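Local coordinates for protein beta-glucosidase (Saccharopolyspora erythraea D, PDB 5M6G) that probably hydrolyses terminal, non-reducing beta-D-glucosyl residues with release of beta-D-glucose, as a member of glycosyl hydrolase family 3, at residues G153-V158 against A204-S209; S209-L214 against R264-R269; G139-P144 against E403-A408. One frame throughout, in Å; residues are numbered along the deposited sequence. Where two conformers were deposited one is given.

Overall arrangement
Interaction 1 uses the start of helix 155-170, in the family 3 N-terminal TIM-barrel-type domain, against the turn after helix 201-206; Ser209 and Thr212 of interaction 2 and Tyr143 of interaction 3 also pack on this helix. Through Ser209, shared with interaction 2, the chain enters helix 209-215, which packs on the end of helix 261-268; the two centres lie about 9 Å apart. Interaction 3, centred about 16 Å from interaction 1 and about 20 Å from interaction 2, encloses both along the chain, which returns after some 260 residues to lay helix 399-412 beside the early loop 139-144 and the start of helix 155-170, where Leu157 touches Leu404 and Ala408.

Interaction 1. Residues G153-V158 against A204-S209; sequences GNPDLV and ASAMTS
Pro155 and Met207 bring together the start of helix 155-170 and the turn that follows helix 201-206, within the TIM-barrel-type N-terminal domain of a family 3 glycoside hydrolase. Residues 206-209 form a type I beta turn, and Asn154 is the N-cap of the facing helix.

The apolar part centres on the thioether of Met207, described in one of its two conformers. Its CG is anti to the carbonyl carbon, beside the backbone N (chi1 -59°), and a bend at chi2 then places the sulphur. Met207 SD lies 3.7 Å from Val158 CG2, the two side chains crossing at about a right angle, and it also packs on Pro155 CA. Beyond the sulphur, Met207 CE reaches the backbone at the N-cap, 3.6 Å from Asn154 N. The other branch of the valine, Val158 CG1, sits 3.7 Å from Met207 O. The proline ring meets the turn through Pro155 CB, 3.6 Å from Ala206 O.

Two polar groups secure the helix start. Asn154 OD1 accepts from Leu157 N at 3.0 Å, the donor standing above the amide carbonyl plane, while the ND2 of the same residue is hydrogen-bonded to Glu411 on helix 399-412. Across the contact, the hydroxyl of Ser209 is held between its own backbone N and carbonyl carbon (chi1 70°), and Ser209 OG donates to Pro155 O at 2.7 Å from 28° off the carbonyl plane.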
ATOM      1  N   GLY A 153      -1.331 -11.316  12.310  1.00 12.80           N
ATOM      2  CA  GLY A 153      -0.341 -11.314  13.378  1.00 17.31           C
ATOM      3  C   GLY A 153       0.939 -12.051  13.042  1.00 20.17           C
ATOM      4  O   GLY A 153       1.618 -12.541  13.949  1.00 15.96           O
ATOM      5  N   ASN A 154       1.300 -12.126  11.757  1.00 16.19           N
ATOM      6  CA  ASN A 154       2.391 -12.975  11.278  1.00 14.49           C
ATOM      7  C   ASN A 154       3.405 -12.137  10.503  1.00 18.58           C
ATOM      8  O   ASN A 154       3.309 -12.014   9.270  1.00 14.05           O
ATOM      9  CB  ASN A 154       1.824 -14.098  10.413  1.00 16.20           C
ATOM     10  CG  ASN A 154       2.861 -15.115  10.015  1.00 16.75           C
ATOM     11  OD1 ASN A 154       4.063 -14.890  10.166  1.00 19.06           O
ATOM     12  ND2 ASN A 154       2.397 -16.255   9.491  1.00 17.49           N
ATOM     13  N   PRO A 155       4.399 -11.549  11.182  1.00 18.68           N
ATOM     14  CA  PRO A 155       5.390 -10.719  10.468  1.00 14.37           C
ATOM     15  C   PRO A 155       6.241 -11.495   9.484  1.00 13.74           C
ATOM     16  O   PRO A 155       6.685 -10.934   8.471  1.00 17.16           O
ATOM     17  CB  PRO A 155       6.256 -10.138  11.598  1.00 11.86           C
ATOM     18  CG  PRO A 155       5.452 -10.330  12.855  1.00 21.55           C
ATOM     19  CD  PRO A 155       4.595 -11.533  12.641  1.00 14.95           C
ATOM     20  N   ASP A 156       6.523 -12.762   9.767  1.00 17.48           N
ATOM     21  CA  ASP A 156       7.327 -13.540   8.835  1.00 17.75           C
ATOM     22  C   ASP A 156       6.606 -13.703   7.503  1.00 20.45           C
ATOM     23  O   ASP A 156       7.220 -13.604   6.432  1.00 18.37           O
ATOM     24  CB  ASP A 156       7.663 -14.894   9.449  1.00 20.49           C
ATOM     25  CG  ASP A 156       8.743 -15.608   8.690  1.00 28.52           C
ATOM     26  OD1 ASP A 156       9.907 -15.153   8.765  1.00 30.34           O
ATOM     27  OD2 ASP A 156       8.434 -16.610   8.019  1.00 32.26           O
ATOM     28  N   LEU A 157       5.290 -13.928   7.556  1.00 17.58           N
ATOM     29  CA  LEU A 157       4.484 -14.010   6.342  1.00 18.75           C
ATOM     30  C   LEU A 157       4.521 -12.707   5.554  1.00 15.63           C
ATOM     31  O   LEU A 157       4.611 -12.718   4.322  1.00 14.30           O
ATOM     32  CB  LEU A 157       3.042 -14.352   6.711  1.00 16.93           C
ATOM     33  CG  LEU A 157       2.023 -14.376   5.572  1.00 19.76           C
ATOM     34  CD1 LEU A 157       2.270 -15.599   4.702  1.00 22.16           C
ATOM     35  CD2 LEU A 157       0.596 -14.376   6.150  1.00 19.45           C
ATOM     36  N   VAL A 158       4.423 -11.572   6.249  1.00 13.50           N
ATOM     37  CA  VAL A 158       4.457 -10.280   5.570  1.00 14.69           C
ATOM     38  C   VAL A 158       5.817 -10.067   4.914  1.00 16.90           C
ATOM     39  O   VAL A 158       5.913  -9.545   3.794  1.00 15.61           O
ATOM     40  CB  VAL A 158       4.095  -9.161   6.566  1.00 15.94           C
ATOM     41  CG1 VAL A 158       4.527  -7.771   6.059  1.00 13.30           C
ATOM     42  CG2 VAL A 158       2.592  -9.212   6.866  1.00 15.77           C
ATOM     43  N   ALA A 204       1.846  -1.936  13.256  1.00 22.77           N
ATOM     44  CA  ALA A 204       2.629  -1.465  12.126  1.00 24.04           C
ATOM     45  C   ALA A 204       4.111  -1.740  12.326  1.00 19.14           C
ATOM     46  O   ALA A 204       4.793  -2.157  11.392  1.00 19.66           O
ATOM     47  CB  ALA A 204       2.382   0.028  11.906  1.00 25.58           C
ATOM     48  N   SER A 205       4.631  -1.505  13.537  1.00 21.45           N
ATOM     49  CA  SER A 205       6.062  -1.707  13.767  1.00 17.49           C
ATOM     50  C   SER A 205       6.475  -3.145  13.470  1.00 17.39           C
ATOM     51  O   SER A 205       7.494  -3.387  12.809  1.00 20.01           O
ATOM     52  CB  SER A 205       6.428  -1.334  15.203  1.00 19.09           C
ATOM     53  OG  SER A 205       6.252   0.050  15.424  1.00 19.50           O
ATOM     54  N   ALA A 206       5.696  -4.116  13.948  1.00 18.93           N
ATOM     55  CA  ALA A 206       6.026  -5.506  13.676  1.00 16.98           C
ATOM     56  C   ALA A 206       5.982  -5.804  12.187  1.00 13.71           C
ATOM     57  O   ALA A 206       6.797  -6.590  11.682  1.00 17.90           O
ATOM     58  CB  ALA A 206       5.065  -6.428  14.432  1.00 17.80           C
ATOM     59  N   MET A 207       5.071  -5.175  11.458  1.00 14.93           N
ATOM     60  CA  MET A 207       4.912  -5.497  10.050  0.95 16.04           C
ATOM     61  C   MET A 207       5.852  -4.699   9.143  1.00 17.89           C
ATOM     62  O   MET A 207       5.766  -4.828   7.918  1.00 14.87           O
ATOM     63  CB  MET A 207       3.459  -5.313   9.619  0.95 18.72           C
ATOM     64  CG  MET A 207       2.482  -6.182  10.408  0.95 22.29           C
ATOM     65  SD  MET A 207       2.931  -7.929  10.350  0.95 24.03           S
ATOM     66  CE  MET A 207       1.376  -8.661  10.902  0.95 15.31           C
ATOM     67  N   THR A 208       6.751  -3.896   9.712  1.00 13.87           N
ATOM     68  CA  THR A 208       7.801  -3.329   8.881  1.00 14.63           C
ATOM     69  C   THR A 208       8.755  -4.406   8.387  1.00 17.22           C
ATOM     70  O   THR A 208       9.653  -4.104   7.596  1.00 14.78           O
ATOM     71  CB  THR A 208       8.582  -2.237   9.642  1.00 12.92           C
ATOM     72  OG1 THR A 208       9.263  -2.822  10.759  1.00 15.64           O
ATOM     73  CG2 THR A 208       7.645  -1.146  10.128  1.00 13.59           C
ATOM     74  N   SER A 209       8.571  -5.656   8.828  1.00 14.07           N
ATOM     75  CA  SER A 209       9.222  -6.781   8.172  1.00 14.64           C
ATOM     76  C   SER A 209       8.970  -6.787   6.664  1.00 13.35           C
ATOM     77  O   SER A 209       9.743  -7.397   5.918  1.00 14.52           O
ATOM     78  CB  SER A 209       8.737  -8.088   8.806  1.00 15.89           C
ATOM     79  OG  SER A 209       7.384  -8.324   8.471  1.00 14.93           O
TER

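Interaction 2. Residues S209-L214 against R264-R269; sequences SAVTGL and REAIAR
The backbones of helix 209-215 and the end of helix 261-268 come closest where the CA atoms of Thr212 and Arg269 are 6.4 Å apart, with those of Val211 and Ala266 at 6.7 Å. Arg269, just past its helix, carries most of the contact. Its chain is extended from CG to NE and crosses the side chain of Thr212 at about a right angle. Arg269 NH1 donates to Thr212 OG1 at 2.8 Å, with an N-H...O angle of 152° and the hydroxyl near the guanidinium plane. One face of that group is covered by the backbone of Ser209: Ser209 CA lies over the centre, 3.5 Å above the guanidinium plane of Arg269. A water bridges Thr212 OG1 and Arg269 O, giving the threonine hydroxyl a second partner. An alanine in place of Arg269 would probably leave Thr212 OG1 without its charged donor and open a gap over the backbone of Ser209. The apolar part of the contact is Val211 CG2 against Ala266 CB, 4.3 Å apart. Such packing of neighbouring helices belongs to the helical layer around a TIM-type barrel, here with the side chain of Ala266 about 10 Å from that of the sorbitol-binding Lys231.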
ATOM      1  N   SER A 209       8.571  -5.656   8.828  1.00 14.07           N
ATOM      2  CA  SER A 209       9.222  -6.781   8.172  1.00 14.64           C
ATOM      3  C   SER A 209       8.970  -6.787   6.664  1.00 13.35           C
ATOM      4  O   SER A 209       9.743  -7.397   5.918  1.00 14.52           O
ATOM      5  CB  SER A 209       8.737  -8.088   8.806  1.00 15.89           C
ATOM      6  OG  SER A 209       7.384  -8.324   8.471  1.00 14.93           O
ATOM      7  N   ALA A 210       7.911  -6.117   6.195  1.00 15.79           N
ATOM      8  CA  ALA A 210       7.728  -5.927   4.757  1.00 13.41           C
ATOM      9  C   ALA A 210       8.949  -5.273   4.123  1.00 16.37           C
ATOM     10  O   ALA A 210       9.300  -5.575   2.972  1.00 14.19           O
ATOM     11  CB  ALA A 210       6.487  -5.079   4.489  1.00 16.15           C
ATOM     12  N   VAL A 211       9.601  -4.362   4.855  1.00 14.27           N
ATOM     13  CA  VAL A 211      10.794  -3.687   4.339  1.00 11.33           C
ATOM     14  C   VAL A 211      11.901  -4.699   4.086  1.00 12.34           C
ATOM     15  O   VAL A 211      12.584  -4.670   3.048  1.00 14.02           O
ATOM     16  CB  VAL A 211      11.262  -2.601   5.326  1.00 12.43           C
ATOM     17  CG1 VAL A 211      12.610  -2.001   4.871  1.00 12.37           C
ATOM     18  CG2 VAL A 211      10.210  -1.511   5.465  1.00 11.03           C
ATOM     19  N   THR A 212      12.116  -5.588   5.053  1.00 15.44           N
ATOM     20  CA  THR A 212      13.173  -6.582   4.933  1.00 14.48           C
ATOM     21  C   THR A 212      12.900  -7.530   3.776  1.00 14.12           C
ATOM     22  O   THR A 212      13.829  -7.946   3.072  1.00 15.33           O
ATOM     23  CB  THR A 212      13.305  -7.347   6.247  1.00 17.95           C
ATOM     24  OG1 THR A 212      13.512  -6.407   7.313  1.00 19.88           O
ATOM     25  CG2 THR A 212      14.460  -8.334   6.186  1.00 15.85           C
ATOM     26  N   GLY A 213      11.630  -7.867   3.547  1.00 16.05           N
ATOM     27  CA  GLY A 213      11.300  -8.726   2.420  1.00 11.93           C
ATOM     28  C   GLY A 213      11.552  -8.042   1.088  1.00 14.09           C
ATOM     29  O   GLY A 213      12.165  -8.617   0.185  1.00 14.49           O
ATOM     30  N   LEU A 214      11.086  -6.797   0.956  1.00 13.31           N
ATOM     31  CA  LEU A 214      11.252  -6.059  -0.291  1.00 13.17           C
ATOM     32  C   LEU A 214      12.726  -5.838  -0.608  1.00 17.20           C
ATOM     33  O   LEU A 214      13.172  -6.060  -1.740  1.00 14.36           O
ATOM     34  CB  LEU A 214      10.515  -4.718  -0.195  1.00 14.07           C
ATOM     35  CG  LEU A 214       8.988  -4.717  -0.335  1.00 11.95           C
ATOM     36  CD1 LEU A 214       8.404  -3.428   0.223  1.00 16.12           C
ATOM     37  CD2 LEU A 214       8.621  -4.872  -1.808  1.00 15.56           C
ATOM     38  N   ARG A 264      10.669   4.412  13.130  1.00 16.25           N
ATOM     39  CA  ARG A 264      11.918   4.018  13.779  1.00 15.76           C
ATOM     40  C   ARG A 264      12.287   2.580  13.431  1.00 16.16           C
ATOM     41  O   ARG A 264      13.439   2.286  13.093  1.00 16.91           O
ATOM     42  CB  ARG A 264      11.786   4.190  15.299  1.00 20.20           C
ATOM     43  CG  ARG A 264      13.082   4.418  16.040  1.00 28.54           C
ATOM     44  CD  ARG A 264      12.855   4.481  17.559  1.00 30.07           C
ATOM     45  NE  ARG A 264      12.077   5.641  17.991  1.00 32.01           N
ATOM     46  CZ  ARG A 264      12.613   6.822  18.280  1.00 32.88           C
ATOM     47  NH1 ARG A 264      13.925   6.991  18.167  1.00 39.01           N
ATOM     48  NH2 ARG A 264      11.851   7.834  18.681  1.00 29.38           N
ATOM     49  N   GLU A 265      11.312   1.664  13.515  1.00 11.41           N
ATOM     50  CA  GLU A 265      11.561   0.266  13.174  1.00 15.61           C
ATOM     51  C   GLU A 265      11.925   0.095  11.705  1.00 16.87           C
ATOM     52  O   GLU A 265      12.789  -0.722  11.364  1.00 17.51           O
ATOM     53  CB  GLU A 265      10.335  -0.588  13.501  1.00 18.66           C
ATOM     54  CG  GLU A 265      10.367  -1.195  14.891  1.00 34.93           C
ATOM     55  CD  GLU A 265      11.499  -2.187  15.052  1.00 35.08           C
ATOM     56  OE1 GLU A 265      11.419  -3.283  14.452  1.00 30.10           O
ATOM     57  OE2 GLU A 265      12.470  -1.860  15.771  1.00 41.32           O
ATOM     58  N   ALA A 266      11.242   0.812  10.813  1.00 13.47           N
ATOM     59  CA  ALA A 266      11.562   0.677   9.393  1.00 12.91           C
ATOM     60  C   ALA A 266      12.980   1.153   9.125  1.00 16.40           C
ATOM     61  O   ALA A 266      13.721   0.531   8.357  1.00 14.27           O
ATOM     62  CB  ALA A 266      10.557   1.456   8.544  1.00 12.21           C
ATOM     63  N   ILE A 267      13.390   2.234   9.793  1.00 15.88           N
ATOM     64  CA  ILE A 267      14.753   2.739   9.649  1.00 13.75           C
ATOM     65  C   ILE A 267      15.762   1.725  10.182  1.00 14.62           C
ATOM     66  O   ILE A 267      16.797   1.474   9.557  1.00 17.47           O
ATOM     67  CB  ILE A 267      14.871   4.102  10.353  1.00 13.36           C
ATOM     68  CG1 ILE A 267      14.049   5.147   9.589  1.00 14.19           C
ATOM     69  CG2 ILE A 267      16.331   4.532  10.495  1.00 15.84           C
ATOM     70  CD1 ILE A 267      13.818   6.437  10.369  1.00 16.84           C
ATOM     71  N   ALA A 268      15.471   1.112  11.333  1.00 16.93           N
ATOM     72  CA  ALA A 268      16.356   0.078  11.867  1.00 19.44           C
ATOM     73  C   ALA A 268      16.527  -1.082  10.894  1.00 19.30           C
ATOM     74  O   ALA A 268      17.606  -1.685  10.827  1.00 19.90           O
ATOM     75  CB  ALA A 268      15.820  -0.434  13.206  1.00 21.75           C
ATOM     76  N   ARG A 269      15.481  -1.413  10.131  1.00 17.75           N
ATOM     77  CA  ARG A 269      15.580  -2.457   9.119  1.00 16.39           C
ATOM     78  C   ARG A 269      16.273  -1.991   7.851  1.00 18.09           C
ATOM     79  O   ARG A 269      16.476  -2.807   6.943  1.00 17.09           O
ATOM     80  CB  ARG A 269      14.191  -2.995   8.771  1.00 15.75           C
ATOM     81  CG  ARG A 269      13.588  -3.835   9.863  1.00 20.32           C
ATOM     82  CD  ARG A 269      12.172  -4.256   9.499  1.00 19.63           C
ATOM     83  NE  ARG A 269      11.555  -5.036  10.563  1.00 24.20           N
ATOM     84  CZ  ARG A 269      11.721  -6.347  10.707  1.00 21.51           C
ATOM     85  NH1 ARG A 269      12.487  -7.015   9.853  1.00 20.10           N
ATOM     86  NH2 ARG A 269      11.123  -6.983  11.699  1.00 24.68           N
TER
HETATM   87  O   HOH W   1      16.164  -5.455   7.175  1.00 21.32           O

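Interaction 3. Residues G139-P144 against E403-A408; sequences GATIYP and ELARQA
Tyr143 presents the CD1-CE1 side of its ring to Ala405, whose methyl approaches obliquely: Ala405 CB is 3.5 Å from Tyr143 CD1. The tyrosine CG is turned anti to the carbonyl carbon, beside the backbone N (chi1 -65°), and the ring extends from there. Further along the same side of the ring, Tyr143 CE1 lies 4.3 Å from Leu404 CG, an approach that is again oblique. One face of the ring receives the methyl branch of Thr141, with CG2 3.6 Å above the plane and offset toward the rim. That methyl also touches the helix, Thr141 CG2 lying 3.9 Å from Ala405 CB, whereas the hydroxyl branch is hydrogen-bonded to Glu168 on helix 155-170.

The loop that makes these contacts follows strand 125-128, one of the parallel strands of the TIM-barrel-type domain, and leads to helix 146-152; its partner is helix 399-412, far along the chain. Tyr143 also packs on Ile161, Ala164 and Thr165, so its ring is placed between helices 155-170 and 399-412. It touches His401, which with Glu167 binds a magnesium ion.

One helical turn beyond Ala405, Ala408 meets the proline ring. Ala408 CB faces both Pro144 CG and Pro144 CD, each at 3.8 Å, and Leu149 of helix 146-152 touches both residues. Pro144 CD also lies 4.1 Å from Ala405 O.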
ATOM      1  N   GLY A 139      -2.139  -9.507 -14.217  1.00 16.49           N
ATOM      2  CA  GLY A 139      -1.579 -10.832 -14.057  1.00 13.70           C
ATOM      3  C   GLY A 139      -0.576 -10.975 -12.935  1.00 15.79           C
ATOM      4  O   GLY A 139      -0.106 -12.091 -12.687  1.00 16.14           O
ATOM      5  N   ALA A 140      -0.223  -9.886 -12.257  1.00 10.54           N
ATOM      6  CA  ALA A 140       0.600  -9.969 -11.064  1.00 14.34           C
ATOM      7  C   ALA A 140      -0.227 -10.473  -9.888  1.00 13.63           C
ATOM      8  O   ALA A 140      -1.437 -10.251  -9.819  1.00 14.67           O
ATOM      9  CB  ALA A 140       1.193  -8.599 -10.728  1.00 12.57           C
ATOM     10  N   THR A 141       0.445 -11.146  -8.958  1.00 12.03           N
ATOM     11  CA  THR A 141      -0.202 -11.634  -7.744  1.00 15.61           C
ATOM     12  C   THR A 141      -0.718 -10.468  -6.912  1.00 14.07           C
ATOM     13  O   THR A 141       0.011  -9.504  -6.670  1.00 11.83           O
ATOM     14  CB  THR A 141       0.800 -12.442  -6.918  1.00 15.27           C
ATOM     15  OG1 THR A 141       1.471 -13.389  -7.760  1.00 15.21           O
ATOM     16  CG2 THR A 141       0.103 -13.171  -5.785  1.00 11.19           C
ATOM     17  N   ILE A 142      -1.966 -10.558  -6.452  1.00 13.47           N
ATOM     18  CA  ILE A 142      -2.554  -9.509  -5.619  1.00 13.24           C
ATOM     19  C   ILE A 142      -2.735 -10.062  -4.209  1.00 16.32           C
ATOM     20  O   ILE A 142      -3.556 -10.959  -3.974  1.00 13.86           O
ATOM     21  CB  ILE A 142      -3.876  -8.986  -6.194  1.00 10.11           C
ATOM     22  CG1 ILE A 142      -3.667  -8.448  -7.626  1.00 12.66           C
ATOM     23  CG2 ILE A 142      -4.471  -7.913  -5.267  1.00 11.21           C
ATOM     24  CD1 ILE A 142      -2.665  -7.303  -7.724  1.00 10.17           C
ATOM     25  N   TYR A 143      -1.967  -9.517  -3.267  1.00 16.18           N
ATOM     26  CA  TYR A 143      -1.943  -9.949  -1.880  1.00 13.94           C
ATOM     27  C   TYR A 143      -3.022  -9.228  -1.087  1.00 13.32           C
ATOM     28  O   TYR A 143      -3.540  -8.195  -1.529  1.00 11.96           O
ATOM     29  CB  TYR A 143      -0.551  -9.691  -1.278  1.00 15.58           C
ATOM     30  CG  TYR A 143       0.511 -10.548  -1.943  1.00 15.57           C
ATOM     31  CD1 TYR A 143       0.703 -11.877  -1.560  1.00 12.07           C
ATOM     32  CD2 TYR A 143       1.280 -10.048  -2.983  1.00 14.23           C
ATOM     33  CE1 TYR A 143       1.650 -12.678  -2.194  1.00 17.52           C
ATOM     34  CE2 TYR A 143       2.237 -10.830  -3.615  1.00 17.43           C
ATOM     35  CZ  TYR A 143       2.410 -12.145  -3.225  1.00 17.62           C
ATOM     36  OH  TYR A 143       3.352 -12.924  -3.858  1.00 17.15           O
ATOM     37  N   PRO A 144      -3.423  -9.768   0.065  1.00 11.43           N
ATOM     38  CA  PRO A 144      -4.343  -9.026   0.935  1.00 11.23           C
ATOM     39  C   PRO A 144      -3.788  -7.643   1.246  1.00 12.97           C
ATOM     40  O   PRO A 144      -2.574  -7.454   1.374  1.00 12.03           O
ATOM     41  CB  PRO A 144      -4.420  -9.895   2.195  1.00 11.26           C
ATOM     42  CG  PRO A 144      -4.138 -11.293   1.701  1.00 13.67           C
ATOM     43  CD  PRO A 144      -3.088 -11.093   0.617  1.00 13.25           C
ATOM     44  N   GLU A 403       0.245 -19.216  -4.006  1.00 20.58           N
ATOM     45  CA  GLU A 403       0.105 -20.041  -2.810  1.00 18.92           C
ATOM     46  C   GLU A 403       0.434 -19.240  -1.555  1.00 20.70           C
ATOM     47  O   GLU A 403      -0.235 -19.379  -0.519  1.00 15.10           O
ATOM     48  CB  GLU A 403       1.009 -21.274  -2.916  1.00 24.37           C
ATOM     49  CG  GLU A 403       0.955 -22.225  -1.724  1.00 32.79           C
ATOM     50  CD  GLU A 403      -0.469 -22.661  -1.373  1.00 43.78           C
ATOM     51  OE1 GLU A 403      -1.320 -22.789  -2.281  1.00 40.65           O
ATOM     52  OE2 GLU A 403      -0.772 -22.861  -0.173  1.00 41.84           O
ATOM     53  N   LEU A 404       1.478 -18.414  -1.623  1.00 15.16           N
ATOM     54  CA  LEU A 404       1.802 -17.523  -0.514  1.00 14.35           C
ATOM     55  C   LEU A 404       0.658 -16.560  -0.246  1.00 14.37           C
ATOM     56  O   LEU A 404       0.305 -16.299   0.910  1.00 14.13           O
ATOM     57  CB  LEU A 404       3.088 -16.754  -0.830  1.00 14.23           C
ATOM     58  CG  LEU A 404       3.571 -15.675   0.139  1.00 13.41           C
ATOM     59  CD1 LEU A 404       3.892 -16.309   1.467  1.00 15.76           C
ATOM     60  CD2 LEU A 404       4.803 -14.979  -0.431  1.00  9.71           C
ATOM     61  N   ALA A 405       0.069 -16.014  -1.312  1.00 11.68           N
ATOM     62  CA  ALA A 405      -1.035 -15.084  -1.147  1.00 14.15           C
ATOM     63  C   ALA A 405      -2.237 -15.776  -0.521  1.00 13.76           C
ATOM     64  O   ALA A 405      -2.879 -15.228   0.378  1.00 13.05           O
ATOM     65  CB  ALA A 405      -1.412 -14.481  -2.495  1.00 11.30           C
ATOM     66  N   ARG A 406      -2.557 -16.982  -1.000  1.00 13.92           N
ATOM     67  CA  ARG A 406      -3.648 -17.760  -0.425  1.00 12.84           C
ATOM     68  C   ARG A 406      -3.428 -18.006   1.063  1.00 16.32           C
ATOM     69  O   ARG A 406      -4.382 -17.987   1.857  1.00 14.23           O
ATOM     70  CB  ARG A 406      -3.770 -19.084  -1.186  1.00 18.93           C
ATOM     71  CG  ARG A 406      -4.955 -19.944  -0.783  1.00 19.57           C
ATOM     72  CD  ARG A 406      -4.997 -21.223  -1.608  1.00 19.77           C
ATOM     73  NE  ARG A 406      -6.080 -22.102  -1.163  1.00 27.43           N
ATOM     74  CZ  ARG A 406      -6.296 -23.326  -1.640  1.00 30.81           C
ATOM     75  NH1 ARG A 406      -5.500 -23.817  -2.572  1.00 22.23           N
ATOM     76  NH2 ARG A 406      -7.299 -24.066  -1.174  1.00 28.75           N
ATOM     77  N   GLN A 407      -2.183 -18.264   1.461  1.00 13.95           N
ATOM     78  CA  GLN A 407      -1.915 -18.463   2.876  1.00 18.73           C
ATOM     79  C   GLN A 407      -2.172 -17.176   3.654  1.00 16.55           C
ATOM     80  O   GLN A 407      -2.693 -17.212   4.775  1.00 14.04           O
ATOM     81  CB  GLN A 407      -0.481 -18.975   3.072  1.00 15.36           C
ATOM     82  CG  GLN A 407      -0.108 -19.254   4.540  1.00 18.39           C
ATOM     83  CD  GLN A 407      -0.922 -20.390   5.158  1.00 26.26           C
ATOM     84  OE1 GLN A 407      -1.414 -21.274   4.453  1.00 29.03           O
ATOM     85  NE2 GLN A 407      -1.060 -20.369   6.482  1.00 19.46           N
ATOM     86  N   ALA A 408      -1.866 -16.023   3.047  1.00 15.72           N
ATOM     87  CA  ALA A 408      -2.154 -14.749   3.703  1.00 15.74           C
ATOM     88  C   ALA A 408      -3.655 -14.497   3.779  1.00 16.12           C
ATOM     89  O   ALA A 408      -4.153 -13.985   4.789  1.00 11.37           O
ATOM     90  CB  ALA A 408      -1.453 -13.606   2.968  1.00 12.23           C
TER